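Local atomic coordinates of 6-aminohexanoate-cyclic-dimer hydrolase (Arthrobacter sp., PDB entry 3A2Q), a protein that hydrolyses the cyclic dimer of 6-aminohexanoate, a by-product of nylon-6 manufacture, to the linear dimer, and belongs to the amidase family. Residues Lys91-Arg96 with Glu329-Pro334; Gly197-Asp202 with Ile324-Glu329; Val45-Phe50 with Leu71-Val76. The protein carries 1 engineered substitution. All blocks are in the same frame, centred on the assembly; numbering follows the deposited sequence.

Interaction 1: Lys91-Arg96 with Glu329-Pro334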
ATOM      1  N   LYS A  91     -22.414  -1.366   2.410  1.00 42.12           N
ATOM      2  CA  LYS A  91     -22.664  -1.288   0.978  1.00 43.04           C
ATOM      3  C   LYS A  91     -24.162  -1.153   0.708  1.00 45.51           C
ATOM      4  O   LYS A  91     -24.590  -0.377  -0.148  1.00 44.07           O
ATOM      5  CB  LYS A  91     -22.125  -2.535   0.275  1.00 37.89           C
ATOM      6  CG  LYS A  91     -22.315  -2.499  -1.229  1.00 39.34           C
ATOM      7  CD  LYS A  91     -21.810  -3.760  -1.906  1.00 35.81           C
ATOM      8  CE  LYS A  91     -22.002  -3.650  -3.410  1.00 41.62           C
ATOM      9  NZ  LYS A  91     -21.566  -4.870  -4.130  1.00 48.67           N
ATOM     10  N   GLU A  92     -24.953  -1.912   1.454  1.00 46.41           N
ATOM     11  CA  GLU A  92     -26.400  -1.898   1.308  1.00 48.95           C
ATOM     12  C   GLU A  92     -27.012  -0.567   1.743  1.00 49.84           C
ATOM     13  O   GLU A  92     -27.994  -0.106   1.157  1.00 49.91           O
ATOM     14  CB  GLU A  92     -27.003  -3.041   2.125  1.00 51.21           C
ATOM     15  CG  GLU A  92     -26.574  -4.415   1.647  1.00 55.10           C
ATOM     16  CD  GLU A  92     -26.950  -5.519   2.616  1.00 64.15           C
ATOM     17  OE1 GLU A  92     -26.772  -6.704   2.260  1.00 67.10           O
ATOM     18  OE2 GLU A  92     -27.415  -5.203   3.734  1.00 68.05           O
ATOM     19  N   SER A  93     -26.418   0.050   2.761  1.00 48.25           N
ATOM     20  CA  SER A  93     -26.911   1.320   3.289  1.00 48.17           C
ATOM     21  C   SER A  93     -26.820   2.455   2.276  1.00 47.17           C
ATOM     22  O   SER A  93     -27.524   3.460   2.400  1.00 47.79           O
ATOM     23  CB  SER A  93     -26.123   1.717   4.537  1.00 48.99           C
ATOM     24  OG  SER A  93     -24.858   2.248   4.182  1.00 52.62           O
ATOM     25  N   GLY A  94     -25.949   2.302   1.285  1.00 44.44           N
ATOM     26  CA  GLY A  94     -25.786   3.343   0.285  1.00 43.05           C
ATOM     27  C   GLY A  94     -25.144   4.591   0.862  1.00 45.11           C
ATOM     28  O   GLY A  94     -25.196   5.663   0.262  1.00 45.66           O
ATOM     29  N   TYR A  95     -24.534   4.452   2.036  1.00 46.74           N
ATOM     30  CA  TYR A  95     -23.874   5.570   2.704  1.00 45.30           C
ATOM     31  C   TYR A  95     -22.898   6.308   1.792  1.00 45.93           C
ATOM     32  O   TYR A  95     -22.189   5.694   0.995  1.00 47.19           O
ATOM     33  CB  TYR A  95     -23.124   5.075   3.949  1.00 46.06           C
ATOM     34  CG  TYR A  95     -22.226   6.119   4.580  1.00 45.59           C
ATOM     35  CD1 TYR A  95     -22.761   7.257   5.181  1.00 46.43           C
ATOM     36  CD2 TYR A  95     -20.836   5.989   4.542  1.00 46.75           C
ATOM     37  CE1 TYR A  95     -21.940   8.240   5.724  1.00 49.75           C
ATOM     38  CE2 TYR A  95     -20.002   6.969   5.083  1.00 47.67           C
ATOM     39  CZ  TYR A  95     -20.562   8.092   5.670  1.00 49.92           C
ATOM     40  OH  TYR A  95     -19.751   9.080   6.187  1.00 50.03           O
ATOM     41  N   ARG A  96     -22.872   7.631   1.916  1.00 43.60           N
ATOM     42  CA  ARG A  96     -21.965   8.468   1.137  1.00 45.06           C
ATOM     43  C   ARG A  96     -21.255   9.426   2.092  1.00 44.80           C
ATOM     44  O   ARG A  96     -21.878   9.980   2.998  1.00 44.64           O
ATOM     45  CB  ARG A  96     -22.735   9.261   0.078  1.00 43.19           C
ATOM     46  CG  ARG A  96     -23.265   8.412  -1.071  1.00 44.84           C
ATOM     47  CD  ARG A  96     -24.185   9.212  -1.983  1.00 44.80           C
ATOM     48  NE  ARG A  96     -24.701   8.400  -3.082  1.00 42.25           N
ATOM     49  CZ  ARG A  96     -24.074   8.215  -4.239  1.00 43.06           C
ATOM     50  NH1 ARG A  96     -22.902   8.791  -4.463  1.00 43.85           N
ATOM     51  NH2 ARG A  96     -24.616   7.446  -5.171  1.00 44.61           N
ATOM     52  N   GLU A 329     -22.353   4.101  13.398  1.00 43.21           N
ATOM     53  CA  GLU A 329     -22.799   5.462  13.672  1.00 44.36           C
ATOM     54  C   GLU A 329     -23.016   6.255  12.393  1.00 44.14           C
ATOM     55  O   GLU A 329     -23.909   7.097  12.326  1.00 46.71           O
ATOM     56  CB  GLU A 329     -21.786   6.195  14.550  1.00 46.28           C
ATOM     57  CG  GLU A 329     -21.628   5.619  15.941  1.00 57.76           C
ATOM     58  CD  GLU A 329     -20.714   6.463  16.806  1.00 70.22           C
ATOM     59  OE1 GLU A 329     -21.036   7.651  17.021  1.00 74.36           O
ATOM     60  OE2 GLU A 329     -19.671   5.945  17.266  1.00 76.09           O
ATOM     61  N   LEU A 330     -22.198   5.987  11.382  1.00 42.64           N
ATOM     62  CA  LEU A 330     -22.314   6.689  10.108  1.00 43.29           C
ATOM     63  C   LEU A 330     -23.681   6.512   9.461  1.00 45.42           C
ATOM     64  O   LEU A 330     -24.189   7.425   8.814  1.00 47.60           O
ATOM     65  CB  LEU A 330     -21.239   6.210   9.132  1.00 42.62           C
ATOM     66  CG  LEU A 330     -19.794   6.591   9.446  1.00 42.02           C
ATOM     67  CD1 LEU A 330     -18.882   6.022   8.375  1.00 43.67           C
ATOM     68  CD2 LEU A 330     -19.662   8.103   9.502  1.00 41.40           C
ATOM     69  N   ILE A 331     -24.277   5.338   9.632  1.00 46.07           N
ATOM     70  CA  ILE A 331     -25.581   5.078   9.040  1.00 48.91           C
ATOM     71  C   ILE A 331     -26.731   5.232  10.029  1.00 50.71           C
ATOM     72  O   ILE A 331     -27.896   5.242   9.635  1.00 52.89           O
ATOM     73  CB  ILE A 331     -25.631   3.674   8.417  1.00 46.09           C
ATOM     74  CG1 ILE A 331     -25.333   2.620   9.481  1.00 48.95           C
ATOM     75  CG2 ILE A 331     -24.636   3.588   7.274  1.00 46.78           C
ATOM     76  CD1 ILE A 331     -25.543   1.199   9.003  1.00 51.39           C
ATOM     77  N   GLY A 332     -26.405   5.342  11.313  1.00 50.72           N
ATOM     78  CA  GLY A 332     -27.436   5.523  12.318  1.00 52.30           C
ATOM     79  C   GLY A 332     -27.922   4.286  13.046  1.00 52.42           C
ATOM     80  O   GLY A 332     -28.883   4.360  13.811  1.00 53.36           O
ATOM     81  N   ARG A 333     -27.276   3.147  12.818  1.00 51.62           N
ATOM     82  CA  ARG A 333     -27.677   1.916  13.488  1.00 51.04           C
ATOM     83  C   ARG A 333     -26.471   1.030  13.751  1.00 52.33           C
ATOM     84  O   ARG A 333     -25.539   0.983  12.948  1.00 52.67           O
ATOM     85  CB  ARG A 333     -28.688   1.140  12.638  1.00 50.65           C
ATOM     86  CG  ARG A 333     -28.086   0.478  11.410  1.00 52.22           C
ATOM     87  CD  ARG A 333     -29.130  -0.285  10.608  1.00 56.03           C
ATOM     88  NE  ARG A 333     -28.535  -0.987   9.474  1.00 53.71           N
ATOM     89  CZ  ARG A 333     -27.737  -2.044   9.583  1.00 51.38           C
ATOM     90  NH1 ARG A 333     -27.435  -2.534  10.778  1.00 48.48           N
ATOM     91  NH2 ARG A 333     -27.232  -2.607   8.496  1.00 50.71           N
ATOM     92  N   PRO A 334     -26.473   0.312  14.884  1.00 52.66           N
ATOM     93  CA  PRO A 334     -25.356  -0.575  15.218  1.00 51.53           C
ATOM     94  C   PRO A 334     -25.237  -1.671  14.166  1.00 52.14           C
ATOM     95  O   PRO A 334     -26.236  -2.070  13.564  1.00 53.69           O
ATOM     96  CB  PRO A 334     -25.751  -1.142  16.584  1.00 49.59           C
ATOM     97  CG  PRO A 334     -26.697  -0.108  17.140  1.00 54.67           C
ATOM     98  CD  PRO A 334     -27.499   0.290  15.938  1.00 51.63           C
TER
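Tyr95 and Ile331, the closest backbone pair at 6.6 Å between CA atoms, lie where two helices end. Helix 88-93 breaks at Gly94 and helix 308-331 at Gly332, each with positive phi. The second end is a Schellman motif with Gly332 as C-prime. Its bond from Gly332 N to Glu329 O is weak, while Arg333 N reaches back to Gly328 O. The join is a small apolar patch at the surface.

Leu330 lies over one face of the Tyr95 ring. Its CB makes a CH-pi contact 4.1 Å from the ring centroid, 16° off the normal. The two methyls continue toward the phenol end, with CD1 3.6 Å from Tyr95 CE2. The ring is brought there by a CG anti to the backbone N (chi1 171°).

Ile331 works through its CG2 methyl, which rests against both Tyr95 CB and the Ser93 side chain. The Ser93 hydroxyl is held within its own helix end. It bonds Met90 O and accepts from Tyr95 N at 3.1 Å, an ST turn that ties the tyrosine backbone to the serine. Across the contact, Ser93 OG lies 3.4 Å from Ile331 CG2.

Interaction 2: Gly197-Asp202 with Ile324-Glu329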
ATOM      1  N   GLY A 197      -6.061  12.405   7.736  1.00 26.23           N
ATOM      2  CA  GLY A 197      -7.156  13.197   8.274  1.00 24.57           C
ATOM      3  C   GLY A 197      -8.055  13.870   7.252  1.00 28.35           C
ATOM      4  O   GLY A 197      -7.889  13.668   6.048  1.00 27.19           O
ATOM      5  N   PRO A 198      -8.993  14.723   7.701  1.00 29.95           N
ATOM      6  CA  PRO A 198      -9.274  15.113   9.092  1.00 27.81           C
ATOM      7  C   PRO A 198      -9.827  14.027  10.020  1.00 30.35           C
ATOM      8  O   PRO A 198      -9.820  14.188  11.243  1.00 28.88           O
ATOM      9  CB  PRO A 198     -10.254  16.276   8.934  1.00 28.92           C
ATOM     10  CG  PRO A 198     -10.952  15.959   7.647  1.00 34.64           C
ATOM     11  CD  PRO A 198      -9.833  15.488   6.762  1.00 26.74           C
ATOM     12  N   LEU A 199     -10.326  12.936   9.455  1.00 29.09           N
ATOM     13  CA  LEU A 199     -10.859  11.863  10.284  1.00 30.46           C
ATOM     14  C   LEU A 199      -9.755  11.193  11.096  1.00 32.70           C
ATOM     15  O   LEU A 199      -8.577  11.266  10.746  1.00 31.99           O
ATOM     16  CB  LEU A 199     -11.543  10.797   9.421  1.00 32.20           C
ATOM     17  CG  LEU A 199     -12.948  11.076   8.886  1.00 36.03           C
ATOM     18  CD1 LEU A 199     -13.356   9.986   7.901  1.00 38.51           C
ATOM     19  CD2 LEU A 199     -13.920  11.140  10.054  1.00 32.32           C
ATOM     20  N   VAL A 200     -10.157  10.555  12.189  1.00 31.57           N
ATOM     21  CA  VAL A 200      -9.249   9.813  13.052  1.00 32.52           C
ATOM     22  C   VAL A 200      -9.857   8.416  13.074  1.00 35.23           C
ATOM     23  O   VAL A 200     -10.816   8.155  13.801  1.00 37.49           O
ATOM     24  CB  VAL A 200      -9.219  10.380  14.490  1.00 30.11           C
ATOM     25  CG1 VAL A 200      -8.300   9.533  15.361  1.00 32.37           C
ATOM     26  CG2 VAL A 200      -8.745  11.822  14.469  1.00 30.73           C
ATOM     27  N   THR A 201      -9.304   7.517  12.270  1.00 32.87           N
ATOM     28  CA  THR A 201      -9.837   6.167  12.185  1.00 33.13           C
ATOM     29  C   THR A 201      -8.883   5.084  12.655  1.00 31.93           C
ATOM     30  O   THR A 201      -7.685   5.317  12.823  1.00 31.45           O
ATOM     31  CB  THR A 201     -10.254   5.843  10.729  1.00 34.11           C
ATOM     32  OG1 THR A 201      -9.098   5.851   9.880  1.00 33.20           O
ATOM     33  CG2 THR A 201     -11.239   6.878  10.217  1.00 33.00           C
ATOM     34  N   ASP A 202      -9.444   3.897  12.878  1.00 29.45           N
ATOM     35  CA  ASP A 202      -8.684   2.723  13.286  1.00 27.95           C
ATOM     36  C   ASP A 202      -7.931   2.837  14.606  1.00 28.59           C
ATOM     37  O   ASP A 202      -6.910   2.176  14.789  1.00 25.87           O
ATOM     38  CB  ASP A 202      -7.699   2.354  12.172  1.00 31.18           C
ATOM     39  CG  ASP A 202      -8.373   2.217  10.826  1.00 41.06           C
ATOM     40  OD1 ASP A 202      -9.212   1.305  10.670  1.00 36.48           O
ATOM     41  OD2 ASP A 202      -8.069   3.027   9.923  1.00 41.79           O
ATOM     42  N   ILE A 324     -16.067  -1.004  13.506  1.00 32.66           N
ATOM     43  CA  ILE A 324     -17.396  -1.537  13.218  1.00 34.03           C
ATOM     44  C   ILE A 324     -18.398  -0.583  13.868  1.00 36.00           C
ATOM     45  O   ILE A 324     -19.456  -0.279  13.312  1.00 36.20           O
ATOM     46  CB  ILE A 324     -17.568  -2.944  13.827  1.00 35.21           C
ATOM     47  CG1 ILE A 324     -16.697  -3.945  13.066  1.00 30.59           C
ATOM     48  CG2 ILE A 324     -19.043  -3.351  13.792  1.00 34.96           C
ATOM     49  CD1 ILE A 324     -16.712  -5.343  13.651  1.00 37.62           C
ATOM     50  N   GLU A 325     -18.037  -0.108  15.053  1.00 37.29           N
ATOM     51  CA  GLU A 325     -18.865   0.822  15.803  1.00 38.76           C
ATOM     52  C   GLU A 325     -18.953   2.167  15.084  1.00 39.76           C
ATOM     53  O   GLU A 325     -20.028   2.745  14.958  1.00 40.71           O
ATOM     54  CB  GLU A 325     -18.288   0.996  17.214  1.00 44.34           C
ATOM     55  CG  GLU A 325     -18.791   2.216  17.966  1.00 53.22           C
ATOM     56  CD  GLU A 325     -18.374   2.198  19.422  1.00 62.51           C
ATOM     57  OE1 GLU A 325     -17.222   1.803  19.706  1.00 62.54           O
ATOM     58  OE2 GLU A 325     -19.197   2.584  20.281  1.00 63.76           O
ATOM     59  N   ARG A 326     -17.818   2.659  14.601  1.00 38.43           N
ATOM     60  CA  ARG A 326     -17.783   3.939  13.901  1.00 35.46           C
ATOM     61  C   ARG A 326     -18.631   3.932  12.634  1.00 37.91           C
ATOM     62  O   ARG A 326     -19.319   4.908  12.325  1.00 36.41           O
ATOM     63  CB  ARG A 326     -16.340   4.312  13.541  1.00 30.46           C
ATOM     64  CG  ARG A 326     -16.200   5.731  13.006  1.00 31.58           C
ATOM     65  CD  ARG A 326     -14.768   6.064  12.587  1.00 35.87           C
ATOM     66  NE  ARG A 326     -14.373   5.372  11.365  1.00 37.28           N
ATOM     67  CZ  ARG A 326     -14.775   5.696  10.144  1.00 38.93           C
ATOM     68  NH1 ARG A 326     -15.592   6.714   9.953  1.00 36.00           N
ATOM     69  NH2 ARG A 326     -14.349   4.990   9.112  1.00 38.69           N
ATOM     70  N   ASN A 327     -18.563   2.838  11.886  1.00 35.42           N
ATOM     71  CA  ASN A 327     -19.340   2.735  10.661  1.00 37.47           C
ATOM     72  C   ASN A 327     -20.829   2.640  10.986  1.00 37.78           C
ATOM     73  O   ASN A 327     -21.664   3.173  10.263  1.00 39.23           O
ATOM     74  CB  ASN A 327     -18.864   1.537   9.831  1.00 31.54           C
ATOM     75  CG  ASN A 327     -17.716   1.901   8.907  1.00 30.38           C
ATOM     76  OD1 ASN A 327     -17.922   2.505   7.855  1.00 32.11           O
ATOM     77  ND2 ASN A 327     -16.498   1.551   9.305  1.00 33.12           N
ATOM     78  N   GLY A 328     -21.150   1.978  12.091  1.00 40.33           N
ATOM     79  CA  GLY A 328     -22.538   1.863  12.494  1.00 41.58           C
ATOM     80  C   GLY A 328     -23.116   3.249  12.718  1.00 44.84           C
ATOM     81  O   GLY A 328     -24.227   3.550  12.278  1.00 44.56           O
ATOM     82  N   GLU A 329     -22.353   4.101  13.398  1.00 43.21           N
ATOM     83  CA  GLU A 329     -22.799   5.462  13.672  1.00 44.36           C
ATOM     84  C   GLU A 329     -23.016   6.255  12.393  1.00 44.14           C
ATOM     85  O   GLU A 329     -23.909   7.097  12.326  1.00 46.71           O
ATOM     86  CB  GLU A 329     -21.786   6.195  14.550  1.00 46.28           C
ATOM     87  CG  GLU A 329     -21.628   5.619  15.941  1.00 57.76           C
ATOM     88  CD  GLU A 329     -20.714   6.463  16.806  1.00 70.22           C
ATOM     89  OE1 GLU A 329     -21.036   7.651  17.021  1.00 74.36           O
ATOM     90  OE2 GLU A 329     -19.671   5.945  17.266  1.00 76.09           O
TER
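Thr201 lays its methyl over one face of the Arg326 guanidinium. CG2 stands 3.5 Å above the plane, displaced toward the rim, and is 3.7 Å from both Arg326 NE and Arg326 CZ. The contact joins the loop that leads into helix 202-207 to helix 308-331 of the amidase fold. It is a meeting of side chains between a loop and a helix. The backbones stay apart, with 8.4 Å between the CA atoms of Thr201 and Arg326.

Arg326 sends its chain from the helix toward the loop. The chain then bends at chi3 (72°), which turns the flat end against Thr201. Leu199 adds a looser contact, its CD1 4.5 Å from Arg326 NH1. The charge is met within the same helix, where Arg326 NH2 forms a salt bridge with Glu323. The loop therefore supplies carbon packing against a group whose charge is paired elsewhere. Glu323 also accepts a weak bond from Asp202 N, so it touches both sides of the junction.

The Thr201 side chain lies about 8 Å from a bound 6-aminohexanoic acid, so the junction sits near the ligand site. It also packs on Thr75. The two branches of Thr201 go different ways: CG2 covers the arginine, and OG1 bonds Asp202. Thr201 OG1 donates to Asp202 OD2 at 3.0 Å, meeting that oxygen from above the carboxylate plane, 55° out of it.

Interaction 3: Val45-Phe50 with Leu71-Val76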
ATOM      1  N   VAL A  45     -11.536  -1.580  -9.936  1.00 33.22           N
ATOM      2  CA  VAL A  45     -12.285  -0.363  -9.635  1.00 32.34           C
ATOM      3  C   VAL A  45     -13.707  -0.804  -9.308  1.00 36.15           C
ATOM      4  O   VAL A  45     -14.418  -1.301 -10.181  1.00 37.27           O
ATOM      5  CB  VAL A  45     -12.331   0.590 -10.847  1.00 30.01           C
ATOM      6  CG1 VAL A  45     -13.189   1.808 -10.519  1.00 34.81           C
ATOM      7  CG2 VAL A  45     -10.933   1.027 -11.222  1.00 29.55           C
ATOM      8  N   ILE A  46     -14.120  -0.644  -8.055  1.00 35.58           N
ATOM      9  CA  ILE A  46     -15.461  -1.061  -7.658  1.00 37.47           C
ATOM     10  C   ILE A  46     -16.484   0.061  -7.685  1.00 38.84           C
ATOM     11  O   ILE A  46     -17.687  -0.193  -7.732  1.00 39.01           O
ATOM     12  CB  ILE A  46     -15.479  -1.681  -6.246  1.00 33.54           C
ATOM     13  CG1 ILE A  46     -14.814  -0.734  -5.247  1.00 30.46           C
ATOM     14  CG2 ILE A  46     -14.795  -3.032  -6.264  1.00 32.51           C
ATOM     15  CD1 ILE A  46     -14.940  -1.188  -3.817  1.00 29.70           C
ATOM     16  N   ILE A  47     -16.006   1.299  -7.658  1.00 38.26           N
ATOM     17  CA  ILE A  47     -16.888   2.454  -7.670  1.00 38.48           C
ATOM     18  C   ILE A  47     -16.383   3.488  -8.658  1.00 38.71           C
ATOM     19  O   ILE A  47     -15.594   4.363  -8.299  1.00 37.71           O
ATOM     20  CB  ILE A  47     -16.966   3.125  -6.280  1.00 38.18           C
ATOM     21  CG1 ILE A  47     -17.411   2.111  -5.228  1.00 28.74           C
ATOM     22  CG2 ILE A  47     -17.933   4.300  -6.330  1.00 41.06           C
ATOM     23  CD1 ILE A  47     -17.253   2.599  -3.796  1.00 33.78           C
ATOM     24  N   PRO A  48     -16.817   3.394  -9.925  1.00 38.07           N
ATOM     25  CA  PRO A  48     -16.377   4.358 -10.934  1.00 39.75           C
ATOM     26  C   PRO A  48     -16.938   5.740 -10.624  1.00 39.44           C
ATOM     27  O   PRO A  48     -18.050   5.862 -10.117  1.00 41.33           O
ATOM     28  CB  PRO A  48     -16.941   3.785 -12.236  1.00 40.67           C
ATOM     29  CG  PRO A  48     -18.137   3.013 -11.783  1.00 43.16           C
ATOM     30  CD  PRO A  48     -17.654   2.344 -10.530  1.00 44.06           C
ATOM     31  N   LEU A  49     -16.155   6.770 -10.917  1.00 39.83           N
ATOM     32  CA  LEU A  49     -16.562   8.152 -10.688  1.00 37.98           C
ATOM     33  C   LEU A  49     -16.237   8.947 -11.944  1.00 39.80           C
ATOM     34  O   LEU A  49     -15.591   9.996 -11.881  1.00 37.91           O
ATOM     35  CB  LEU A  49     -15.799   8.743  -9.498  1.00 39.29           C
ATOM     36  CG  LEU A  49     -15.972   8.047  -8.148  1.00 35.91           C
ATOM     37  CD1 LEU A  49     -15.014   8.655  -7.137  1.00 43.54           C
ATOM     38  CD2 LEU A  49     -17.409   8.178  -7.680  1.00 37.60           C
ATOM     39  N   PHE A  50     -16.697   8.446 -13.087  1.00 39.25           N
ATOM     40  CA  PHE A  50     -16.431   9.098 -14.363  1.00 41.94           C
ATOM     41  C   PHE A  50     -17.001  10.511 -14.488  1.00 41.92           C
ATOM     42  O   PHE A  50     -16.374  11.381 -15.091  1.00 42.32           O
ATOM     43  CB  PHE A  50     -16.941   8.224 -15.513  1.00 40.69           C
ATOM     44  CG  PHE A  50     -16.429   6.810 -15.473  1.00 47.02           C
ATOM     45  CD1 PHE A  50     -15.098   6.545 -15.157  1.00 42.68           C
ATOM     46  CD2 PHE A  50     -17.272   5.744 -15.769  1.00 45.79           C
ATOM     47  CE1 PHE A  50     -14.617   5.234 -15.138  1.00 49.12           C
ATOM     48  CE2 PHE A  50     -16.801   4.432 -15.754  1.00 47.99           C
ATOM     49  CZ  PHE A  50     -15.469   4.177 -15.437  1.00 49.66           C
ATOM     50  N   LEU A  71      -8.590   5.942  -5.845  1.00 31.13           N
ATOM     51  CA  LEU A  71      -8.603   6.005  -4.391  1.00 32.03           C
ATOM     52  C   LEU A  71      -9.146   4.720  -3.773  1.00 31.48           C
ATOM     53  O   LEU A  71     -10.154   4.188  -4.223  1.00 33.90           O
ATOM     54  CB  LEU A  71      -9.482   7.186  -3.973  1.00 32.32           C
ATOM     55  CG  LEU A  71      -9.500   7.700  -2.538  1.00 37.55           C
ATOM     56  CD1 LEU A  71      -8.176   8.383  -2.238  1.00 33.30           C
ATOM     57  CD2 LEU A  71     -10.655   8.682  -2.372  1.00 36.50           C
ATOM     58  N   LYS A  72      -8.480   4.227  -2.736  1.00 29.59           N
ATOM     59  CA  LYS A  72      -8.920   3.014  -2.053  1.00 30.52           C
ATOM     60  C   LYS A  72     -10.178   3.372  -1.267  1.00 32.20           C
ATOM     61  O   LYS A  72     -10.254   4.455  -0.691  1.00 31.00           O
ATOM     62  CB  LYS A  72      -7.833   2.525  -1.092  1.00 26.64           C
ATOM     63  CG  LYS A  72      -8.140   1.212  -0.381  1.00 29.21           C
ATOM     64  CD  LYS A  72      -7.007   0.845   0.561  1.00 27.34           C
ATOM     65  CE  LYS A  72      -7.179  -0.543   1.160  1.00 30.59           C
ATOM     66  NZ  LYS A  72      -6.109  -0.862   2.156  1.00 27.98           N
ATOM     67  N   ASP A  73     -11.165   2.479  -1.246  1.00 31.62           N
ATOM     68  CA  ASP A  73     -12.390   2.761  -0.508  1.00 32.14           C
ATOM     69  C   ASP A  73     -12.230   2.385   0.959  1.00 32.19           C
ATOM     70  O   ASP A  73     -12.976   1.562   1.500  1.00 34.82           O
ATOM     71  CB  ASP A  73     -13.587   2.021  -1.124  1.00 32.25           C
ATOM     72  CG  ASP A  73     -14.903   2.385  -0.452  1.00 37.80           C
ATOM     73  OD1 ASP A  73     -15.083   3.571  -0.103  1.00 36.25           O
ATOM     74  OD2 ASP A  73     -15.758   1.493  -0.279  1.00 36.21           O
ATOM     75  N   LEU A  74     -11.239   3.003   1.595  1.00 32.66           N
ATOM     76  CA  LEU A  74     -10.938   2.771   3.001  1.00 35.11           C
ATOM     77  C   LEU A  74     -10.159   3.967   3.555  1.00 39.20           C
ATOM     78  O   LEU A  74      -9.296   4.533   2.867  1.00 34.08           O
ATOM     79  CB  LEU A  74     -10.092   1.504   3.160  1.00 33.60           C
ATOM     80  CG  LEU A  74      -9.867   0.996   4.584  1.00 35.75           C
ATOM     81  CD1 LEU A  74     -11.174   0.449   5.158  1.00 37.56           C
ATOM     82  CD2 LEU A  74      -8.811  -0.098   4.567  1.00 24.19           C
ATOM     83  N   THR A  75     -10.477   4.347   4.790  1.00 35.43           N
ATOM     84  CA  THR A  75      -9.808   5.450   5.481  1.00 39.51           C
ATOM     85  C   THR A  75     -10.121   6.836   4.919  1.00 37.00           C
ATOM     86  O   THR A  75     -10.885   7.595   5.519  1.00 35.66           O
ATOM     87  CB  THR A  75      -8.271   5.245   5.493  1.00 40.56           C
ATOM     88  OG1 THR A  75      -7.972   3.923   5.960  1.00 32.16           O
ATOM     89  CG2 THR A  75      -7.594   6.261   6.423  1.00 33.63           C
ATOM     90  N   VAL A  76      -9.517   7.174   3.783  1.00 34.30           N
ATOM     91  CA  VAL A  76      -9.755   8.474   3.175  1.00 36.73           C
ATOM     92  C   VAL A  76     -11.060   8.388   2.404  1.00 37.34           C
ATOM     93  O   VAL A  76     -11.389   7.337   1.865  1.00 40.01           O
ATOM     94  CB  VAL A  76      -8.611   8.877   2.208  1.00 36.39           C
ATOM     95  CG1 VAL A  76      -7.297   8.953   2.961  1.00 38.56           C
ATOM     96  CG2 VAL A  76      -8.513   7.881   1.071  1.00 45.47           C
TER
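The kinked edge strand at Ile46 and Ile47 meets the turn at Asp73, just after strand 68-72, with 8.5 Å between Ile47 CA and Asp73 CA. The segments therefore touch through side chains. Ile46 and Ile47 form a classic beta bulge facing Lys117, on strand 45-48, at one edge of the large mixed sheet. Strand 113-118 lies between this strand and strand 68-72. Asp73 is the centre of an inverse gamma turn.

The bulge directs two neighbouring isoleucines toward Asp73. Ile47 CD1 comes within 4.0 Å of Asp73 OD2, and the two side chains cross at about a right angle. Ile46 CD1 meets Asp73 nearer its backbone, 4.4 Å from Asp73 CB. These are loose, buried contacts of methyl groups against an acidic side chain.

In Asp73 a chi1 near 180° swings the carboxylate out toward the bulge. Both of its oxygens are satisfied. OD1 makes a salt bridge with Lys117 and takes a hydrogen bond from Asn83, and OD2 is bonded to Thr84 and to Ser85 N. These partners probably favour the charged form in the buried setting.

The residue before it, Lys72, is probably the lysine of the Ser-cisSer-Lys triad of the amidase family. Its chain is fully extended, and its amine bonds Ser150, Ser151 and Asn169. Ala174 is an engineered residue at the position of the probable acyl-ester nucleophile. The turn at Asp73 is closed by a weak bond of 2.9 Å from Leu74 N to Lys72 O.

How the interactions relate
From the N terminus, interaction 3 closes first, over a short loop between the edge strand 45-48 and the end of strand 68-72. The chain then enters helix 88-93, where interaction 1 opens. Its loop runs on to the end of helix 308-331 and encloses interaction 2, which is nested inside it. Interactions 1 and 2 use successive parts of that helix and share Glu329. The helix end thus meets helix 88-93, and the turn before it, through Arg326, meets loop 197-202. That loop also reaches interaction 3, with Thr201 OG1 3.8 Å from Thr75 CG2. Interactions 1 and 3 do not touch, their nearest atoms being about 6 Å apart.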